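Local structure of Phikz039 (Pseudomonas phage phikz, 3ZBQ) at residues 225-228 with 232-235; 249-254 with 273-278; 48-53 with 86-91; 72-77 with 145-150; 124-129 with 204-209. The protein belongs to the tubulin/FtsZ family as a phage tubulin-like protein (PhuZ) and holds guanosine-5'-diphosphate in its nucleotide pocket. All coordinates share one frame; numbering follows the deposited sequence.

Contact 1 (225-228 with 232-235); sequences HVCF and EAQA
The phenyl ring of Phe-228 and the carboxylate of Glu-232 are turned 67° against each other, and OE1 of Glu-232 stands obliquely to the ring, 4.1 Å from Phe-228 CD2, so the two flat groups do not stack. The ring packs instead on Met-276 of strand 275-281 and on Glu-184 and Ala-188 of helix 175-192. The setting is a tight strand-turn-helix unit in the C-terminal domain of this tubulin-like fold: strand 222-227 ends, and two residues after Phe-228 the short helix 230-234 begins. The polar link across the turn is a nearly straight hydrogen bond from Phe-228 N to Glu-232 OE1, 2.8 Å long with an angle of 172° at the hydrogen. It meets OE1 on the anti side of the carboxylate, 32° out of its plane. Glutamate suits this place because its extended chain spans the turn and supplies an acceptor to a backbone N-H just past the strand end. Its own backbone N bonds to Asp-229 OD1, which ties down the start of the helix as well. Beneath this bond the contact is apolar. Cys-227 is buried and points at the helix, a small residue that can lie directly against a helix backbone: its SG is 3.6 Å from Ala-233 CA. Its CB is equally near, at 3.6 Å, to the CB of Glu-232. Alanine, with one methyl, lets the turn close tightly, and Ala-233 CB rests 4.1 Å from Cys-227 CB while also touching His-277 and Val-279.

Contact 2 (249-254 with 273-278); sequences PDRDVS and FDQMHF
Arg-251 reaches from a 3-10 turn to Asp-274 and Gln-275 at the start of strand 275-281. Its CB sets out toward the strand, and the chain then bends at chi2 (-111°) and chi3, which carries the guanidinium across the carboxylate of Asp-274. CD passes 4.1 Å from Asp-274 OD1. NE lies nearer, 3.1 Å from the same oxygen. The guanidinium and carboxylate planes are 68° apart, so the opposite charges meet crosswise and not as a flat two-toothed pair. NH2 forms the salt bridge with Asp-274 OD2, but these two atoms are modelled too close together and the detail of that approach is doubtful. With the same reservation, NH2 donates to Gln-275 OE1 at 3.2 Å, the oxygen lying near the guanidinium plane. A water reinforces the link, donating to Arg-251 O and to Gln-275 OE1. A glutamine suits the buried site because its amide serves both sides: while OE1 accepts, NE2 donates to His-277 NE2 at 2.8 Å, in the plane of the imidazole. His-277 ND1 in turn bonds to Ser-244 OG, consistent with a neutral ring held at both nitrogens. Arg-251 and Gln-275 both lean on Tyr-246 of strand 239-246, and Gln-275 also touches Arg-230 of helix 230-234; the contact sets the loop that follows strand 239-246 beside strand 275-281, the antiparallel neighbour of that strand.

Contact 3 (48-53 with 86-91); sequences NTIIIE and PAIAHH
Strand 49-51 and helix 85-91 come together with the CA atoms of Ile-50 and Ile-88 7.6 Å apart, a spacing bridged by side chains alone, since no hydrogen bond crosses between the segments. This is helix-on-sheet packing in the nucleotide-binding domain of the tubulin/FtsZ fold, at an edge strand of the sheet within this chain, which pairs with strand 30-34. Ile-50 points at the helix and drops its CD1 between two residues three apart, one helical turn, on the same helix face. On one side CD1 meets Ile-88 CG1 at 3.9 Å. On the other it lies over a face of the His-91 imidazole, 4.1 Å from the ring centroid and 25° off the normal, a CH-pi contact displaced toward the rim near CG. The ring is brought there by a first torsion of -167°, which turns CG of His-91 away from its own backbone N and lets it slide past Ile-50 in the opposite direction. Isoleucine suits this boundary because it joins a branch at CB to a longer arm: Ile-88 CG1 and CG2 both lie against Ile-50, while its CD1 reaches on to Ile-52. Ile-88 also touches Ile-33 of the next strand. Ile-52, buried, and in touch with Leu-80 and Ile-81 of helix 74-81, meets Ile-88 at about a right angle, with the two CD1 methyls of Ile-52 and Ile-88 3.6 Å apart.

Contact 4 (72-77 with 145-150); sequences KDRKAA and SGSLKT
Beside the guanosine-5'-diphosphate pocket, where Lys-72 touches the ligand, Arg-74 in the first turn of helix 74-81 reaches over to helix 138-158. Its NH2 donates to Thr-150 OG1 at 2.9 Å with an angle of 155°, the oxygen lying near the guanidinium edge but 15° out of plane. NE bonds to Ser-110 OG of helix 109-122, so two points fix the group's rotation. The bend at chi3 (112°), far from a staggered value, turns one face of the guanidinium to Ser-147, whose N lies 3.7 Å above its plane, offset toward the rim; NH1 is 3.5 Å from Gly-146 C. A beta carbon at Gly-146 would run into Arg-74 NH1, so the absence of a side chain is what admits the arginine. In this tubulin-like nucleotide-binding domain the contact joins the helix following the Lys-72 loop to the long helix 138-158. Asp-73 is the N-cap of helix 74-81, its OD1 accepting from Ala-76 N. Ser-147 OG, also over the guanidinium, bonds to Met-104 O. Thr-150 OG1 both accepts and donates: it takes the N-H of Arg-74 NH2 and gives its own proton to Gly-146 O at 2.7 Å, while Thr-150 N reaches that same carbonyl from the opposite face.

Contact 5 (124-129 with 204-209); sequences GEVVVS and DITNWA
Val-126 faces helix 202-209 with its two methyls spread toward successive turns. CG1, set opposite the backbone N by a chi1 of 170°, points at Ala-209 and lies 3.6 Å from its CB; alanine suits this place because its single methyl lets the valine come close. The side chains of Val-126 and Thr-206 cross obliquely, Val-126 CG2 touching three side-chain atoms of the threonine, with OG1 at 3.7 Å and Thr-206 CG2 at 3.9 Å; it also sits 3.8 Å from Thr-206 CA. The valine is thus seated on the i and i+3 residues of one helix face. The backbones are close, with the CA atoms of Val-126 and Thr-206 6.1 Å apart. Val-127, next along the chain, turns away and packs on Val-117, Leu-120 and Gln-121 of helix 109-122. The chain at Val-126 and Val-127 therefore lies between two helices, an alpha/beta arrangement in which helix 202-209 brings part of the C-terminal family region against the chain leading into strand 127-133. No hydrogen bond crosses the contact. Thr-206 OG1 is bonded to Leu-202 O in its own helix, so it can lie against the valine methyl while its hydrogen-bonding need is met within the helix, and attraction here rests on close apolar fit.

Contacts 1, 2, 3 and 5 all reach one mixed sheet, with contact 3 at one edge strand, 49-51, and contacts 1 and 2 on neighbouring strands toward the other end. Contacts 1 and 2 touch directly: Cys-227 N lies 2.8 Å from His-277 O, a probable hydrogen bond. Contact 5 meets contact 2 where Trp-208 NE1 stands 3.2 Å from Phe-278 O. Helix 74-81, which carries Arg-74 of contact 4, also packs on Ile-52 of contact 3 through Leu-80 and Ile-81; the nearest atoms of the two contacts are about 7 Å apart. Contact 4 reaches the guanosine-5'-diphosphate itself through Lys-72, with the Arg-74 side chain about 7 Å from it and that of Ile-52 about 11 Å.

Contact 1 (225-228 with 232-235)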
# COMPACT_ATOMS: atom_id res chain seq x y z
N HIS A 225 0.20 -11.84 -3.75
CA HIS A 225 -1.13 -12.38 -4.02
C HIS A 225 -1.57 -13.28 -2.87
O HIS A 225 -0.94 -14.31 -2.61
CB HIS A 225 -1.13 -13.17 -5.33
CG HIS A 225 -0.55 -12.43 -6.49
ND1 HIS A 225 -1.33 -11.72 -7.39
CD2 HIS A 225 0.73 -12.29 -6.92
CE1 HIS A 225 -0.55 -11.17 -8.31
NE2 HIS A 225 0.70 -11.51 -8.04
N VAL A 226 -2.65 -12.90 -2.19
CA VAL A 226 -3.21 -13.73 -1.14
C VAL A 226 -4.24 -14.68 -1.74
O VAL A 226 -5.26 -14.24 -2.26
CB VAL A 226 -3.83 -12.89 -0.01
CG1 VAL A 226 -4.41 -13.81 1.08
CG2 VAL A 226 -2.79 -11.96 0.60
N CYS A 227 -3.94 -15.98 -1.68
CA CYS A 227 -4.76 -16.99 -2.36
C CYS A 227 -5.41 -17.91 -1.34
O CYS A 227 -4.74 -18.39 -0.43
CB CYS A 227 -3.90 -17.81 -3.32
SG CYS A 227 -2.93 -16.82 -4.50
N PHE A 228 -6.70 -18.19 -1.51
CA PHE A 228 -7.44 -18.95 -0.49
C PHE A 228 -7.69 -20.42 -0.83
O PHE A 228 -8.35 -21.14 -0.07
CB PHE A 228 -8.73 -18.23 -0.12
CG PHE A 228 -8.49 -16.89 0.51
CD1 PHE A 228 -8.12 -16.78 1.84
CD2 PHE A 228 -8.58 -15.73 -0.25
CE1 PHE A 228 -7.88 -15.55 2.42
CE2 PHE A 228 -8.33 -14.49 0.32
CZ PHE A 228 -8.00 -14.40 1.65
N GLU A 232 -5.95 -20.99 -6.83
CA GLU A 232 -5.66 -19.56 -6.95
C GLU A 232 -4.15 -19.32 -6.92
O GLU A 232 -3.63 -18.51 -7.69
CB GLU A 232 -6.35 -18.75 -5.85
CG GLU A 232 -7.87 -18.64 -6.01
CD GLU A 232 -8.51 -17.72 -4.98
OE1 GLU A 232 -7.84 -17.38 -3.98
OE2 GLU A 232 -9.68 -17.34 -5.18
N ALA A 233 -3.45 -20.05 -6.06
CA ALA A 233 -1.99 -19.93 -6.01
C ALA A 233 -1.36 -20.42 -7.30
O ALA A 233 -0.40 -19.83 -7.80
CB ALA A 233 -1.43 -20.68 -4.82
N GLN A 234 -1.91 -21.50 -7.85
CA GLN A 234 -1.39 -22.11 -9.07
C GLN A 234 -1.41 -21.15 -10.26
O GLN A 234 -0.54 -21.20 -11.13
CB GLN A 234 -2.20 -23.37 -9.40
CG GLN A 234 -1.53 -24.33 -10.36
CD GLN A 234 -2.39 -25.54 -10.64
OE1 GLN A 234 -3.60 -25.42 -10.87
NE2 GLN A 234 -1.78 -26.72 -10.59
N ALA A 235 -2.41 -20.27 -10.29
CA ALA A 235 -2.60 -19.35 -11.41
C ALA A 235 -1.59 -18.21 -11.44
O ALA A 235 -1.47 -17.50 -12.44
CB ALA A 235 -4.02 -18.80 -11.39

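Contact 2 (249-254 with 273-278)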
# COMPACT_ATOMS: atom_id res chain seq x y z
N PRO A 249 -1.30 -31.09 7.71
CA PRO A 249 0.10 -31.19 7.31
C PRO A 249 0.30 -32.13 6.13
O PRO A 249 1.23 -31.94 5.34
CB PRO A 249 0.78 -31.76 8.56
CG PRO A 249 -0.08 -31.28 9.69
CD PRO A 249 -1.49 -31.36 9.15
N ASP A 250 -0.59 -33.12 6.02
CA ASP A 250 -0.50 -34.11 4.94
C ASP A 250 -0.76 -33.47 3.58
O ASP A 250 -0.44 -34.07 2.55
CB ASP A 250 -1.49 -35.26 5.17
CG ASP A 250 -1.00 -36.27 6.20
OD1 ASP A 250 0.14 -36.13 6.70
OD2 ASP A 250 -1.76 -37.21 6.50
N ARG A 251 -1.34 -32.27 3.58
CA ARG A 251 -1.65 -31.54 2.34
C ARG A 251 -0.51 -30.62 1.90
O ARG A 251 -0.61 -29.91 0.89
CB ARG A 251 -2.92 -30.71 2.52
CG ARG A 251 -4.05 -31.45 3.22
CD ARG A 251 -5.20 -31.73 2.28
NE ARG A 251 -5.64 -30.52 1.59
CZ ARG A 251 -6.63 -30.48 0.69
NH1 ARG A 251 -7.28 -31.59 0.38
NH2 ARG A 251 -6.96 -29.34 0.11
N ASP A 252 0.58 -30.61 2.66
CA ASP A 252 1.73 -29.78 2.30
C ASP A 252 2.37 -30.36 1.04
O ASP A 252 3.14 -31.33 1.10
CB ASP A 252 2.70 -29.73 3.48
CG ASP A 252 3.93 -28.89 3.20
OD1 ASP A 252 4.11 -28.44 2.05
OD2 ASP A 252 4.70 -28.67 4.15
N VAL A 253 2.04 -29.76 -0.10
CA VAL A 253 2.59 -30.17 -1.40
C VAL A 253 2.94 -28.92 -2.20
O VAL A 253 2.09 -28.05 -2.39
CB VAL A 253 1.58 -31.00 -2.20
CG1 VAL A 253 2.17 -31.39 -3.57
CG2 VAL A 253 1.16 -32.24 -1.42
N SER A 254 4.17 -28.85 -2.69
CA SER A 254 4.60 -27.70 -3.50
C SER A 254 3.70 -27.55 -4.73
O SER A 254 3.35 -28.53 -5.39
CB SER A 254 6.06 -27.85 -3.94
OG SER A 254 6.51 -26.67 -4.57
N PHE A 273 -10.01 -23.18 7.76
CA PHE A 273 -9.58 -23.08 6.37
C PHE A 273 -8.76 -24.31 6.03
O PHE A 273 -8.15 -24.91 6.91
CB PHE A 273 -8.82 -21.78 6.06
CG PHE A 273 -7.49 -21.64 6.76
CD1 PHE A 273 -6.33 -22.16 6.19
CD2 PHE A 273 -7.38 -20.95 7.95
CE1 PHE A 273 -5.10 -22.03 6.82
CE2 PHE A 273 -6.16 -20.80 8.59
CZ PHE A 273 -5.02 -21.34 8.03
N ASP A 274 -8.78 -24.69 4.77
CA ASP A 274 -7.97 -25.80 4.31
C ASP A 274 -6.53 -25.31 4.13
O ASP A 274 -5.60 -25.80 4.77
CB ASP A 274 -8.54 -26.33 3.00
CG ASP A 274 -7.64 -27.35 2.33
OD1 ASP A 274 -6.96 -28.11 3.05
OD2 ASP A 274 -7.62 -27.38 1.08
N GLN A 275 -6.36 -24.31 3.28
CA GLN A 275 -5.03 -23.75 3.06
C GLN A 275 -5.07 -22.29 2.60
O GLN A 275 -6.07 -21.83 2.05
CB GLN A 275 -4.27 -24.62 2.05
CG GLN A 275 -5.00 -24.83 0.74
CD GLN A 275 -4.41 -25.96 -0.07
OE1 GLN A 275 -4.60 -27.13 0.25
NE2 GLN A 275 -3.67 -25.61 -1.12
N MET A 276 -3.99 -21.57 2.88
CA MET A 276 -3.83 -20.20 2.39
C MET A 276 -2.43 -20.05 1.84
O MET A 276 -1.48 -20.59 2.40
CB MET A 276 -4.03 -19.17 3.51
CG MET A 276 -5.46 -18.95 3.95
SD MET A 276 -5.59 -17.45 4.95
CE MET A 276 -4.50 -17.84 6.32
N HIS A 277 -2.29 -19.30 0.75
CA HIS A 277 -1.00 -19.10 0.13
C HIS A 277 -0.72 -17.63 -0.07
O HIS A 277 -1.59 -16.86 -0.47
CB HIS A 277 -0.92 -19.82 -1.22
CG HIS A 277 -1.28 -21.27 -1.13
ND1 HIS A 277 -0.40 -22.22 -0.67
CD2 HIS A 277 -2.44 -21.92 -1.41
CE1 HIS A 277 -1.00 -23.40 -0.68
NE2 HIS A 277 -2.23 -23.25 -1.13
N PHE A 278 0.52 -17.24 0.21
CA PHE A 278 0.90 -15.85 0.10
C PHE A 278 2.00 -15.82 -0.93
O PHE A 278 3.15 -16.15 -0.63
CB PHE A 278 1.33 -15.34 1.47
CG PHE A 278 0.23 -15.42 2.50
CD1 PHE A 278 -0.04 -16.62 3.16
CD2 PHE A 278 -0.55 -14.31 2.79
CE1 PHE A 278 -1.07 -16.71 4.10
CE2 PHE A 278 -1.59 -14.39 3.73
CZ PHE A 278 -1.84 -15.59 4.38
O HOH W 1 -2.67 -29.29 -1.28

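Contact 3 (48-53 with 86-91)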
# COMPACT_ATOMS: atom_id res chain seq x y z
N ASN A 48 -2.61 6.09 19.62
CA ASN A 48 -2.37 5.33 18.39
C ASN A 48 -2.36 6.16 17.11
O ASN A 48 -2.27 5.62 16.01
CB ASN A 48 -3.36 4.16 18.27
CG ASN A 48 -4.79 4.62 18.00
OD1 ASN A 48 -5.08 5.81 17.83
ND2 ASN A 48 -5.70 3.66 17.95
N THR A 49 -2.43 7.48 17.24
CA THR A 49 -2.57 8.35 16.07
C THR A 49 -1.59 9.50 16.12
O THR A 49 -1.40 10.12 17.17
CB THR A 49 -4.00 8.91 16.00
OG1 THR A 49 -4.93 7.82 15.89
CG2 THR A 49 -4.17 9.86 14.79
N ILE A 50 -0.94 9.76 14.99
CA ILE A 50 -0.11 10.95 14.82
C ILE A 50 -0.66 11.75 13.65
O ILE A 50 -0.74 11.24 12.53
CB ILE A 50 1.37 10.60 14.54
CG1 ILE A 50 2.04 10.04 15.78
CG2 ILE A 50 2.13 11.85 14.08
CD1 ILE A 50 3.45 9.54 15.53
N ILE A 51 -1.04 12.99 13.91
CA ILE A 51 -1.50 13.91 12.87
C ILE A 51 -0.40 14.94 12.60
O ILE A 51 0.04 15.63 13.52
CB ILE A 51 -2.81 14.60 13.26
CG1 ILE A 51 -3.89 13.56 13.56
CG2 ILE A 51 -3.28 15.55 12.14
CD1 ILE A 51 -4.13 12.58 12.42
N ILE A 52 0.06 15.02 11.36
CA ILE A 52 1.16 15.91 11.01
C ILE A 52 0.57 17.24 10.56
O ILE A 52 -0.06 17.32 9.50
CB ILE A 52 2.02 15.33 9.90
CG1 ILE A 52 2.58 13.96 10.33
CG2 ILE A 52 3.17 16.26 9.54
CD1 ILE A 52 3.33 13.25 9.22
N GLU A 53 0.78 18.28 11.36
CA GLU A 53 0.19 19.58 11.06
C GLU A 53 1.04 20.39 10.08
O GLU A 53 2.27 20.30 10.07
CB GLU A 53 -0.00 20.38 12.35
CG GLU A 53 -1.04 19.82 13.30
CD GLU A 53 -1.21 20.69 14.54
OE1 GLU A 53 -0.28 21.47 14.83
OE2 GLU A 53 -2.27 20.60 15.20
N PRO A 86 11.39 9.69 10.68
CA PRO A 86 12.15 9.04 11.76
C PRO A 86 11.45 9.14 13.12
O PRO A 86 11.39 8.16 13.86
CB PRO A 86 13.45 9.84 11.78
CG PRO A 86 13.62 10.31 10.38
CD PRO A 86 12.22 10.65 9.94
N ALA A 87 10.90 10.30 13.45
CA ALA A 87 10.24 10.46 14.73
C ALA A 87 9.04 9.53 14.83
O ALA A 87 8.81 8.88 15.86
CB ALA A 87 9.79 11.91 14.93
N ILE A 88 8.27 9.46 13.75
CA ILE A 88 7.06 8.65 13.72
C ILE A 88 7.44 7.18 13.89
O ILE A 88 6.79 6.43 14.63
CB ILE A 88 6.29 8.89 12.42
CG1 ILE A 88 5.67 10.29 12.46
CG2 ILE A 88 5.19 7.84 12.23
CD1 ILE A 88 5.09 10.77 11.14
N ALA A 89 8.51 6.78 13.21
CA ALA A 89 8.98 5.39 13.29
C ALA A 89 9.51 5.08 14.69
O ALA A 89 9.49 3.92 15.14
CB ALA A 89 10.05 5.13 12.24
N HIS A 90 10.02 6.10 15.36
CA HIS A 90 10.48 5.93 16.73
C HIS A 90 9.28 5.78 17.66
O HIS A 90 9.27 4.97 18.58
CB HIS A 90 11.32 7.13 17.16
CG HIS A 90 11.77 7.08 18.58
ND1 HIS A 90 13.00 6.57 18.96
CD2 HIS A 90 11.16 7.48 19.72
CE1 HIS A 90 13.12 6.66 20.28
NE2 HIS A 90 12.02 7.21 20.76
N HIS A 91 8.25 6.58 17.40
CA HIS A 91 7.03 6.58 18.19
C HIS A 91 6.23 5.28 18.08
O HIS A 91 5.67 4.80 19.07
CB HIS A 91 6.14 7.75 17.75
CG HIS A 91 5.01 8.05 18.68
ND1 HIS A 91 4.07 7.11 19.04
CD2 HIS A 91 4.65 9.20 19.29
CE1 HIS A 91 3.18 7.67 19.85
NE2 HIS A 91 3.51 8.94 20.02

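Contact 4 (72-77 with 145-150)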
# COMPACT_ATOMS: atom_id res chain seq x y z
N LYS A 72 -4.83 15.78 -2.45
CA LYS A 72 -4.21 15.12 -3.60
C LYS A 72 -2.95 15.79 -4.16
O LYS A 72 -2.51 15.47 -5.26
CB LYS A 72 -5.24 14.85 -4.71
CG LYS A 72 -6.36 13.94 -4.25
CD LYS A 72 -7.25 13.56 -5.42
CE LYS A 72 -8.37 12.62 -4.98
NZ LYS A 72 -9.32 13.27 -4.04
N ASP A 73 -2.36 16.70 -3.38
CA ASP A 73 -1.11 17.34 -3.76
C ASP A 73 0.04 16.51 -3.20
O ASP A 73 0.51 16.75 -2.09
CB ASP A 73 -1.04 18.77 -3.21
CG ASP A 73 0.09 19.59 -3.83
OD1 ASP A 73 1.13 19.01 -4.22
OD2 ASP A 73 -0.07 20.83 -3.93
N ARG A 74 0.48 15.52 -3.98
CA ARG A 74 1.51 14.57 -3.53
C ARG A 74 2.85 15.25 -3.22
O ARG A 74 3.53 14.87 -2.26
CB ARG A 74 1.71 13.47 -4.57
CG ARG A 74 1.12 12.12 -4.18
CD ARG A 74 1.57 11.00 -5.12
NE ARG A 74 2.45 10.03 -4.45
CZ ARG A 74 3.65 9.67 -4.90
NH1 ARG A 74 4.12 10.17 -6.04
NH2 ARG A 74 4.39 8.79 -4.22
N LYS A 75 3.23 16.23 -4.03
CA LYS A 75 4.50 16.92 -3.81
C LYS A 75 4.48 17.73 -2.52
O LYS A 75 5.42 17.67 -1.73
CB LYS A 75 4.86 17.80 -5.00
CG LYS A 75 5.15 16.99 -6.25
CD LYS A 75 5.68 17.87 -7.36
CE LYS A 75 5.91 17.05 -8.61
NZ LYS A 75 6.53 17.84 -9.71
N ALA A 76 3.40 18.49 -2.30
CA ALA A 76 3.27 19.24 -1.06
C ALA A 76 3.27 18.32 0.15
O ALA A 76 3.88 18.63 1.17
CB ALA A 76 2.01 20.11 -1.08
N ALA A 77 2.56 17.20 0.04
CA ALA A 77 2.50 16.26 1.14
C ALA A 77 3.90 15.74 1.45
O ALA A 77 4.30 15.67 2.61
CB ALA A 77 1.58 15.11 0.80
N SER A 145 0.27 6.81 -10.74
CA SER A 145 1.47 6.53 -11.54
C SER A 145 2.75 6.85 -10.77
O SER A 145 3.72 6.07 -10.81
CB SER A 145 1.46 7.30 -12.86
OG SER A 145 0.35 6.93 -13.65
N GLY A 146 2.76 7.99 -10.09
CA GLY A 146 3.89 8.35 -9.24
C GLY A 146 4.09 7.35 -8.10
O GLY A 146 5.22 7.01 -7.74
N SER A 147 2.99 6.87 -7.53
CA SER A 147 3.09 5.88 -6.47
C SER A 147 3.69 4.59 -6.99
O SER A 147 4.49 3.94 -6.29
CB SER A 147 1.72 5.61 -5.85
OG SER A 147 1.30 6.71 -5.07
N LEU A 148 3.32 4.19 -8.21
CA LEU A 148 3.85 2.94 -8.75
C LEU A 148 5.36 3.07 -8.95
O LEU A 148 6.14 2.17 -8.60
CB LEU A 148 3.17 2.58 -10.08
CG LEU A 148 3.73 1.31 -10.76
CD1 LEU A 148 3.51 0.08 -9.88
CD2 LEU A 148 3.09 1.10 -12.13
N LYS A 149 5.75 4.22 -9.49
CA LYS A 149 7.16 4.56 -9.65
C LYS A 149 7.87 4.64 -8.31
O LYS A 149 9.03 4.22 -8.19
CB LYS A 149 7.30 5.88 -10.42
CG LYS A 149 7.02 5.74 -11.91
CD LYS A 149 6.90 7.12 -12.55
CE LYS A 149 6.49 7.04 -14.02
NZ LYS A 149 7.54 6.41 -14.86
N THR A 150 7.17 5.16 -7.30
CA THR A 150 7.71 5.25 -5.94
C THR A 150 8.08 3.86 -5.40
O THR A 150 9.13 3.70 -4.77
CB THR A 150 6.70 5.95 -5.01
OG1 THR A 150 6.59 7.34 -5.39
CG2 THR A 150 7.13 5.84 -3.55

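Contact 5 (124-129 with 204-209)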
# COMPACT_ATOMS: atom_id res chain seq x y z
N GLY A 124 16.19 -2.94 8.14
CA GLY A 124 16.18 -4.39 8.03
C GLY A 124 14.84 -5.05 8.34
O GLY A 124 14.77 -6.28 8.45
N GLU A 125 13.77 -4.26 8.45
CA GLU A 125 12.47 -4.83 8.81
C GLU A 125 11.78 -5.52 7.63
O GLU A 125 12.12 -5.29 6.46
CB GLU A 125 11.54 -3.75 9.38
CG GLU A 125 12.14 -2.91 10.49
CD GLU A 125 12.37 -3.67 11.79
OE1 GLU A 125 11.83 -4.78 11.95
OE2 GLU A 125 13.08 -3.13 12.66
N VAL A 126 10.81 -6.37 7.97
CA VAL A 126 9.99 -7.08 7.01
C VAL A 126 8.67 -6.32 6.87
O VAL A 126 7.96 -6.08 7.86
CB VAL A 126 9.68 -8.49 7.53
CG1 VAL A 126 8.62 -9.17 6.65
CG2 VAL A 126 10.96 -9.31 7.58
N VAL A 127 8.36 -5.93 5.64
CA VAL A 127 7.25 -5.02 5.39
C VAL A 127 6.42 -5.48 4.20
O VAL A 127 6.96 -5.91 3.17
CB VAL A 127 7.77 -3.59 5.08
CG1 VAL A 127 6.59 -2.58 4.98
CG2 VAL A 127 8.78 -3.11 6.12
N VAL A 128 5.10 -5.38 4.33
CA VAL A 128 4.20 -5.57 3.19
C VAL A 128 3.28 -4.36 3.10
O VAL A 128 2.84 -3.84 4.12
CB VAL A 128 3.34 -6.84 3.37
CG1 VAL A 128 2.23 -6.90 2.33
CG2 VAL A 128 4.23 -8.09 3.29
N SER A 129 3.02 -3.89 1.89
CA SER A 129 2.07 -2.79 1.69
C SER A 129 0.77 -3.31 1.11
O SER A 129 0.77 -4.14 0.19
CB SER A 129 2.64 -1.73 0.76
OG SER A 129 3.59 -0.92 1.43
N ASP A 204 11.79 -17.73 8.90
CA ASP A 204 11.13 -18.30 7.72
C ASP A 204 10.32 -17.22 7.00
O ASP A 204 10.38 -17.10 5.77
CB ASP A 204 10.22 -19.47 8.10
CG ASP A 204 11.01 -20.68 8.61
OD1 ASP A 204 12.08 -20.97 8.04
OD2 ASP A 204 10.56 -21.31 9.59
N ILE A 205 9.55 -16.46 7.78
CA ILE A 205 8.78 -15.34 7.23
C ILE A 205 9.74 -14.26 6.71
O ILE A 205 9.55 -13.73 5.61
CB ILE A 205 7.80 -14.77 8.27
CG1 ILE A 205 6.62 -15.73 8.50
CG2 ILE A 205 7.25 -13.38 7.83
CD1 ILE A 205 5.72 -15.92 7.27
N THR A 206 10.78 -13.96 7.48
CA THR A 206 11.76 -12.96 7.04
C THR A 206 12.36 -13.28 5.66
O THR A 206 12.40 -12.43 4.78
CB THR A 206 12.88 -12.78 8.08
OG1 THR A 206 12.32 -12.27 9.30
CG2 THR A 206 13.94 -11.82 7.56
N ASN A 207 12.79 -14.52 5.46
CA ASN A 207 13.42 -14.88 4.18
C ASN A 207 12.44 -15.15 3.05
O ASN A 207 12.83 -15.21 1.89
CB ASN A 207 14.41 -16.03 4.39
CG ASN A 207 15.60 -15.61 5.22
OD1 ASN A 207 15.83 -14.41 5.40
ND2 ASN A 207 16.36 -16.57 5.75
N TRP A 208 11.16 -15.32 3.40
CA TRP A 208 10.09 -15.36 2.41
C TRP A 208 9.96 -13.95 1.82
O TRP A 208 9.92 -13.76 0.60
CB TRP A 208 8.78 -15.84 3.06
CG TRP A 208 7.53 -15.44 2.30
CD1 TRP A 208 7.06 -16.00 1.13
CD2 TRP A 208 6.61 -14.39 2.63
NE1 TRP A 208 5.90 -15.35 0.74
CE2 TRP A 208 5.61 -14.37 1.64
CE3 TRP A 208 6.54 -13.46 3.68
CZ2 TRP A 208 4.55 -13.44 1.67
CZ3 TRP A 208 5.49 -12.55 3.70
CH2 TRP A 208 4.51 -12.55 2.71
N ALA A 209 9.95 -12.95 2.69
CA ALA A 209 9.80 -11.56 2.26
C ALA A 209 11.10 -11.02 1.66
O ALA A 209 11.09 -10.27 0.69
CB ALA A 209 9.37 -10.70 3.44